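Local coordinates for salicylic acid-binding protein 2 (PDB 1XKL) that hydrolyses methyl salicylate to salicylic acid and methanol, releasing the active hormone that triggers systemic acquired resistance in tobacco, at residues A[120-123]-A[129-132]; A[137-142]-A[180-185]. All coordinates share one frame; numbering follows the deposited sequence.

Contact 1: residues A[120-123]-A[129-132]. With STH (2-amino-4H-1,3-benzoxathiin-4-ol), chain E.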
ATOM      1  N   GLU A 120      31.126  17.063  15.947  1.00 16.33           N
ATOM      2  CA  GLU A 120      32.209  16.822  14.988  1.00 19.12           C
ATOM      3  C   GLU A 120      33.242  15.891  15.604  1.00 17.46           C
ATOM      4  O   GLU A 120      33.720  14.962  14.956  1.00 17.60           O
ATOM      5  CB  GLU A 120      32.864  18.151  14.589  1.00 19.06           C
ATOM      6  CG  GLU A 120      32.017  18.974  13.627  1.00 24.61           C
ATOM      7  CD  GLU A 120      32.539  20.389  13.426  1.00 26.80           C
ATOM      8  OE1 GLU A 120      32.122  21.033  12.443  1.00 32.33           O
ATOM      9  OE2 GLU A 120      33.353  20.859  14.248  1.00 29.21           O
ATOM     10  N   GLN A 121      33.579  16.135  16.865  1.00 18.75           N
ATOM     11  CA  GLN A 121      34.546  15.289  17.542  1.00 21.10           C
ATOM     12  C   GLN A 121      33.995  13.872  17.660  1.00 22.47           C
ATOM     13  O   GLN A 121      34.678  12.904  17.315  1.00 24.38           O
ATOM     14  CB  GLN A 121      34.875  15.869  18.918  1.00 23.22           C
ATOM     15  CG  GLN A 121      35.688  17.158  18.843  1.00 24.66           C
ATOM     16  CD  GLN A 121      37.041  16.940  18.181  1.00 26.75           C
ATOM     17  OE1 GLN A 121      37.862  16.161  18.666  1.00 26.10           O
ATOM     18  NE2 GLN A 121      37.276  17.623  17.064  1.00 27.16           N
ATOM     19  N   TYR A 122      32.755  13.748  18.132  1.00 22.52           N
ATOM     20  CA  TYR A 122      32.121  12.434  18.267  1.00 20.66           C
ATOM     21  C   TYR A 122      32.287  11.621  16.980  1.00 21.40           C
ATOM     22  O   TYR A 122      32.733  10.478  17.009  1.00 21.25           O
ATOM     23  CB  TYR A 122      30.626  12.593  18.568  1.00 19.89           C
ATOM     24  CG  TYR A 122      29.863  11.290  18.493  1.00 19.36           C
ATOM     25  CD1 TYR A 122      29.957  10.346  19.511  1.00 18.35           C
ATOM     26  CD2 TYR A 122      29.105  10.971  17.368  1.00 19.52           C
ATOM     27  CE1 TYR A 122      29.324   9.115  19.410  1.00 16.45           C
ATOM     28  CE2 TYR A 122      28.467   9.744  17.253  1.00 19.26           C
ATOM     29  CZ  TYR A 122      28.582   8.817  18.277  1.00 19.57           C
ATOM     30  OH  TYR A 122      27.982   7.585  18.153  1.00 18.18           O
ATOM     31  N   ASN A 123      31.915  12.221  15.855  1.00 23.67           N
ATOM     32  CA  ASN A 123      32.004  11.553  14.565  1.00 26.77           C
ATOM     33  C   ASN A 123      33.425  11.199  14.162  1.00 27.40           C
ATOM     34  O   ASN A 123      33.648  10.184  13.504  1.00 27.82           O
ATOM     35  CB  ASN A 123      31.371  12.419  13.482  1.00 29.83           C
ATOM     36  CG  ASN A 123      29.875  12.556  13.655  1.00 35.05           C
ATOM     37  OD1 ASN A 123      29.147  11.561  13.670  1.00 35.39           O
ATOM     38  ND2 ASN A 123      29.406  13.791  13.785  1.00 37.00           N
ATOM     39  N   GLU A 129      30.823   2.351  10.825  1.00 35.50           N
ATOM     40  CA  GLU A 129      30.142   1.070  10.998  1.00 34.34           C
ATOM     41  C   GLU A 129      29.431   0.958  12.335  1.00 32.74           C
ATOM     42  O   GLU A 129      28.674   0.012  12.565  1.00 34.29           O
ATOM     43  CB  GLU A 129      31.124  -0.096  10.857  1.00 32.28           C
ATOM     44  CG  GLU A 129      31.827  -0.148   9.516  1.00 36.95           C
ATOM     45  CD  GLU A 129      32.225  -1.560   9.118  1.00 36.58           C
ATOM     46  OE1 GLU A 129      32.914  -2.238   9.916  1.00 36.73           O
ATOM     47  OE2 GLU A 129      31.844  -1.983   8.003  1.00 36.86           O
ATOM     48  N   ASN A 130      29.679   1.914  13.222  1.00 31.15           N
ATOM     49  CA  ASN A 130      29.033   1.890  14.525  1.00 28.83           C
ATOM     50  C   ASN A 130      27.555   2.244  14.350  1.00 27.76           C
ATOM     51  O   ASN A 130      26.744   1.989  15.238  1.00 27.58           O
ATOM     52  CB  ASN A 130      29.691   2.896  15.473  1.00 28.71           C
ATOM     53  CG  ASN A 130      29.386   2.605  16.938  1.00 31.09           C
ATOM     54  OD1 ASN A 130      29.786   1.566  17.467  1.00 34.49           O
ATOM     55  ND2 ASN A 130      28.673   3.520  17.600  1.00 30.94           N
ATOM     56  N   TRP A 131      27.211   2.820  13.198  1.00 27.65           N
ATOM     57  CA  TRP A 131      25.833   3.230  12.919  1.00 26.92           C
ATOM     58  C   TRP A 131      24.900   2.099  12.507  1.00 27.88           C
ATOM     59  O   TRP A 131      23.675   2.243  12.563  1.00 28.50           O
ATOM     60  CB  TRP A 131      25.806   4.318  11.841  1.00 25.34           C
ATOM     61  CG  TRP A 131      26.412   5.613  12.288  1.00 23.97           C
ATOM     62  CD1 TRP A 131      27.624   6.124  11.919  1.00 24.86           C
ATOM     63  CD2 TRP A 131      25.851   6.542  13.221  1.00 23.27           C
ATOM     64  NE1 TRP A 131      27.854   7.315  12.566  1.00 22.40           N
ATOM     65  CE2 TRP A 131      26.782   7.596  13.371  1.00 23.17           C
ATOM     66  CE3 TRP A 131      24.651   6.589  13.948  1.00 23.24           C
ATOM     67  CZ2 TRP A 131      26.552   8.686  14.218  1.00 20.76           C
ATOM     68  CZ3 TRP A 131      24.424   7.674  14.791  1.00 22.67           C
ATOM     69  CH2 TRP A 131      25.374   8.710  14.916  1.00 24.09           C
ATOM     70  N   LEU A 132      25.483   0.984  12.086  1.00 28.49           N
ATOM     71  CA  LEU A 132      24.716  -0.181  11.666  1.00 28.68           C
ATOM     72  C   LEU A 132      23.632   0.155  10.648  1.00 28.93           C
ATOM     73  O   LEU A 132      23.919   0.678   9.574  1.00 29.75           O
ATOM     74  CB  LEU A 132      24.095  -0.873  12.886  1.00 28.76           C
ATOM     75  CG  LEU A 132      25.064  -1.482  13.903  1.00 27.68           C
ATOM     76  CD1 LEU A 132      24.289  -2.229  14.974  1.00 28.95           C
ATOM     77  CD2 LEU A 132      26.024  -2.422  13.203  1.00 29.82           C
TER
HETATM   78  C8  STH E 297      22.006  11.168  19.614  1.00 18.18           C
HETATM   79  O8  STH E 297      22.219  12.323  18.928  1.00 19.41           O
HETATM   80  C1  STH E 297      22.915   9.994  19.479  1.00 19.22           C
HETATM   81  C2  STH E 297      22.632   8.755  20.245  1.00 17.57           C
HETATM   82  C3  STH E 297      23.502   7.635  20.113  1.00 18.39           C
HETATM   83  C4  STH E 297      24.625   7.693  19.229  1.00 18.29           C
HETATM   84  C5  STH E 297      24.901   8.880  18.481  1.00 16.41           C
HETATM   85  C6  STH E 297      24.056  10.004  18.593  1.00 14.09           C
HETATM   86  C7  STH E 297      20.882   9.865  21.529  1.00 19.09           C
HETATM   87  O2  STH E 297      21.532   8.667  21.137  1.00 17.99           O
HETATM   88  N7  STH E 297      19.575   9.546  21.866  1.00 18.77           N
HETATM   89  S7  STH E 297      20.909  11.099  20.489  1.00 25.17           S
HETATM   90  O   HOH W   1      27.212   5.528  16.278  1.00 24.71           O
HETATM   91  O   HOH W   2      30.172   9.179  12.079  1.00 42.42           O

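Contact 2: residues A[137-142]-A[180-185]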
ATOM      1  N   LEU A 137      19.326  10.418   5.635  1.00 27.41           N
ATOM      2  CA  LEU A 137      18.739  10.902   4.385  1.00 26.88           C
ATOM      3  C   LEU A 137      18.757  12.424   4.296  1.00 26.73           C
ATOM      4  O   LEU A 137      18.569  13.120   5.293  1.00 25.54           O
ATOM      5  CB  LEU A 137      17.299  10.400   4.252  1.00 26.91           C
ATOM      6  CG  LEU A 137      17.087   8.883   4.343  1.00 28.42           C
ATOM      7  CD1 LEU A 137      15.606   8.587   4.497  1.00 26.64           C
ATOM      8  CD2 LEU A 137      17.660   8.196   3.108  1.00 28.34           C
ATOM      9  N   PRO A 138      19.003  12.966   3.093  1.00 27.80           N
ATOM     10  CA  PRO A 138      19.035  14.417   2.908  1.00 26.77           C
ATOM     11  C   PRO A 138      17.629  14.940   2.674  1.00 27.68           C
ATOM     12  O   PRO A 138      16.832  14.289   2.002  1.00 30.64           O
ATOM     13  CB  PRO A 138      19.910  14.579   1.673  1.00 28.26           C
ATOM     14  CG  PRO A 138      19.497  13.399   0.847  1.00 27.48           C
ATOM     15  CD  PRO A 138      19.474  12.274   1.877  1.00 27.29           C
ATOM     16  N   TYR A 139      17.311  16.099   3.234  1.00 26.93           N
ATOM     17  CA  TYR A 139      15.993  16.669   3.025  1.00 26.74           C
ATOM     18  C   TYR A 139      16.101  18.170   2.826  1.00 28.31           C
ATOM     19  O   TYR A 139      15.099  18.882   2.809  1.00 27.79           O
ATOM     20  CB  TYR A 139      15.048  16.343   4.196  1.00 25.54           C
ATOM     21  CG  TYR A 139      15.393  16.981   5.523  1.00 22.35           C
ATOM     22  CD1 TYR A 139      16.251  16.353   6.427  1.00 20.86           C
ATOM     23  CD2 TYR A 139      14.823  18.199   5.891  1.00 20.44           C
ATOM     24  CE1 TYR A 139      16.526  16.925   7.676  1.00 20.13           C
ATOM     25  CE2 TYR A 139      15.089  18.778   7.124  1.00 20.01           C
ATOM     26  CZ  TYR A 139      15.938  18.138   8.016  1.00 21.42           C
ATOM     27  OH  TYR A 139      16.179  18.720   9.243  1.00 18.06           O
ATOM     28  N   GLY A 140      17.330  18.644   2.660  1.00 30.25           N
ATOM     29  CA  GLY A 140      17.553  20.061   2.451  1.00 34.29           C
ATOM     30  C   GLY A 140      17.784  20.369   0.981  1.00 36.47           C
ATOM     31  O   GLY A 140      18.301  19.531   0.244  1.00 37.66           O
ATOM     32  N   SER A 141      17.407  21.567   0.544  1.00 38.32           N
ATOM     33  CA  SER A 141      17.601  21.938  -0.848  1.00 40.40           C
ATOM     34  C   SER A 141      19.096  21.990  -1.158  1.00 42.36           C
ATOM     35  O   SER A 141      19.929  22.093  -0.250  1.00 44.65           O
ATOM     36  CB  SER A 141      16.939  23.294  -1.144  1.00 39.38           C
ATOM     37  OG  SER A 141      17.449  24.323  -0.314  1.00 42.23           O
ATOM     38  N   PRO A 142      19.457  21.918  -2.447  1.00 43.05           N
ATOM     39  CA  PRO A 142      20.859  21.953  -2.877  1.00 43.30           C
ATOM     40  C   PRO A 142      21.729  23.076  -2.300  1.00 43.30           C
ATOM     41  O   PRO A 142      22.924  22.874  -2.066  1.00 45.97           O
ATOM     42  CB  PRO A 142      20.750  22.011  -4.402  1.00 44.51           C
ATOM     43  CG  PRO A 142      19.402  22.647  -4.633  1.00 44.04           C
ATOM     44  CD  PRO A 142      18.556  21.935  -3.612  1.00 43.96           C
ATOM     45  N   SER A 180      17.646  14.566  13.752  1.00 16.20           N
ATOM     46  CA  SER A 180      18.780  15.156  13.045  1.00 17.31           C
ATOM     47  C   SER A 180      19.807  15.604  14.066  1.00 17.73           C
ATOM     48  O   SER A 180      19.464  15.823  15.223  1.00 16.88           O
ATOM     49  CB  SER A 180      18.277  16.359  12.229  1.00 17.27           C
ATOM     50  OG  SER A 180      19.316  17.044  11.554  1.00 19.57           O
ATOM     51  N   LEU A 181      21.066  15.706  13.654  1.00 18.69           N
ATOM     52  CA  LEU A 181      22.110  16.177  14.560  1.00 20.15           C
ATOM     53  C   LEU A 181      22.252  17.669  14.307  1.00 20.41           C
ATOM     54  O   LEU A 181      22.969  18.362  15.023  1.00 20.20           O
ATOM     55  CB  LEU A 181      23.443  15.477  14.281  1.00 20.55           C
ATOM     56  CG  LEU A 181      23.528  13.986  14.603  1.00 20.18           C
ATOM     57  CD1 LEU A 181      24.917  13.451  14.273  1.00 20.57           C
ATOM     58  CD2 LEU A 181      23.217  13.775  16.076  1.00 21.30           C
ATOM     59  N   PHE A 182      21.557  18.149  13.273  1.00 19.33           N
ATOM     60  CA  PHE A 182      21.583  19.560  12.899  1.00 20.58           C
ATOM     61  C   PHE A 182      23.009  20.092  12.698  1.00 22.18           C
ATOM     62  O   PHE A 182      23.313  21.230  13.052  1.00 20.25           O
ATOM     63  CB  PHE A 182      20.849  20.382  13.964  1.00 20.72           C
ATOM     64  CG  PHE A 182      19.405  19.992  14.130  1.00 21.42           C
ATOM     65  CD1 PHE A 182      18.447  20.398  13.200  1.00 20.19           C
ATOM     66  CD2 PHE A 182      19.015  19.152  15.169  1.00 18.72           C
ATOM     67  CE1 PHE A 182      17.121  19.966  13.301  1.00 23.00           C
ATOM     68  CE2 PHE A 182      17.696  18.713  15.279  1.00 20.39           C
ATOM     69  CZ  PHE A 182      16.747  19.120  14.343  1.00 19.26           C
HETATM   70  N   MSE A 183      23.871  19.254  12.125  1.00 25.75           N
HETATM   71  CA  MSE A 183      25.264  19.607  11.858  1.00 30.81           C
HETATM   72  C   MSE A 183      25.363  20.919  11.090  1.00 30.37           C
HETATM   73  O   MSE A 183      26.084  21.831  11.492  1.00 30.66           O
HETATM   74  CB  MSE A 183      25.935  18.509  11.029  1.00 37.32           C
HETATM   75  CG  MSE A 183      25.900  17.121  11.639  1.00 45.81           C
HETATM   76 SE   MSE A 183      27.136  16.899  13.096  1.00 57.35          SE
HETATM   77  CE  MSE A 183      28.679  16.325  12.091  1.00 53.35           C
ATOM     78  N   GLU A 184      24.635  21.004   9.979  1.00 30.56           N
ATOM     79  CA  GLU A 184      24.643  22.195   9.136  1.00 30.36           C
ATOM     80  C   GLU A 184      24.408  23.473   9.932  1.00 28.70           C
ATOM     81  O   GLU A 184      25.238  24.380   9.921  1.00 28.80           O
ATOM     82  CB  GLU A 184      23.578  22.078   8.039  1.00 33.58           C
ATOM     83  CG  GLU A 184      23.550  23.270   7.096  1.00 36.88           C
ATOM     84  CD  GLU A 184      24.845  23.420   6.311  1.00 40.27           C
ATOM     85  OE1 GLU A 184      25.118  24.535   5.817  1.00 41.76           O
ATOM     86  OE2 GLU A 184      25.588  22.420   6.192  1.00 40.43           O
ATOM     87  N   ASP A 185      23.273  23.540  10.619  1.00 25.92           N
ATOM     88  CA  ASP A 185      22.932  24.707  11.424  1.00 24.50           C
ATOM     89  C   ASP A 185      23.984  24.987  12.494  1.00 23.09           C
ATOM     90  O   ASP A 185      24.413  26.127  12.674  1.00 23.84           O
ATOM     91  CB  ASP A 185      21.571  24.502  12.100  1.00 23.85           C
ATOM     92  CG  ASP A 185      21.246  25.591  13.106  1.00 22.64           C
ATOM     93  OD1 ASP A 185      21.254  26.776  12.727  1.00 23.08           O
ATOM     94  OD2 ASP A 185      20.980  25.259  14.281  1.00 23.04           O
TER
HETATM   95  O   HOH W   3      19.149  19.083   9.868  1.00 25.35           O

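Contact 1: residues A[120-123]-A[129-132]
Y122 and W131 reach toward each other across the contact and meet beside the bound benzoxathiin. The Y122 side chain leaves helix 117-124 at CB with CG anti to the backbone N (chi1 170°), which carries it beside its own carbonyl carbon and sends the phenol out toward the loop 129-132. Farther along the ring, CE2 lies 3.7 Å from CZ2 of W131; the indole carbon sits at the phenol edge, close to the phenol plane. CZ comes next, packed 3.7 Å from C5 of the ligand. At the tip, OH lies 3.4 Å from the same ligand carbon, hydrogen-bonds to the carbonyl O of G212, and accepts from a water at 2.9 Å. That water accepts from ND2 of N130, so it bridges Y122 and N130, and it also lies over the centre of one face of the W131 indole. Helix 117-124 and the loop after it belong to the cap inserted between core strands 98-104 and 202-207 of the alpha/beta hydrolase fold, and here they line the ligand pocket, with Y122 near the catalytic residues but not touching them. W131 contributes its six-membered ring, with CH2 3.6 Å from ligand C5, while F136 meets the indole edge-to-face. NE1 of W131 donates to a second water, which in turn donates to OD1 of N123. OD1 lies in the indole plane at its edge, and the amide and indole planes are 34° apart. On the loop side, OD1 of N130 hydrogen-bonds to NZ of K159, a salicylate-binding residue, which would help set the direction in which ND2 faces the first water.

Contact 2: residues A[137-142]-A[180-185]
Y139 reaches across to S180 and F182 with its hydroxyl, from a place just past the end of strand 135-138. Ahead of it, L137 is still paired through its backbone with S148, and its carbonyl O also takes the hydroxyl of S148, so the segment enters the contact as one arm of the antiparallel hairpin with strand 147-150. Y139 keeps a backbone bond to L146, and its side chain, still touching L146 and S148, extends to bring OH toward S180. That OH stops 4.2 Å from OG of S180 and 4.3 Å from CE1 of F182, too far for a direct bond to the serine. A water bridges the two oxygens, donating to Y139 OH at 3.1 Å and to S180 OG at 2.7 Å. The same serine oxygen accepts from the backbone N of F182 (3.0 Å, 153°), an ST turn leading into helix 183-188, whose N-cap position F182 occupies. S180 CB lies over the centre of the F182 ring, 3.7 Å above its plane. Hairpin and helix both belong to the hydrolase cap, and L181, next to S180, lines the ligand pocket. Y139 OH also bonds to the carbonyl O of L52, and S180 OG to that of T147. With each hydroxyl facing a main-chain carbonyl, both act as acceptors toward the water, which links them in place of a direct bond.

Both contacts belong to the cap of the hydrolase and both rely on water, yet they sit differently in it. Contact 1, partly buried, joins helix 117-124 to the loop that follows and faces the ligand directly, combining aromatic packing with two water bridges. Contact 2 is buried, spans a much longer stretch of sequence, and links the hairpin to the start of helix 183-188 through one water between hydroxyls; L181 is its residue that touches the ligand. Strand 135-138 follows the loop of contact 1 and leads into contact 2. Their centres are about 16 Å apart, and they meet where N123 packs against the selenomethionine M183.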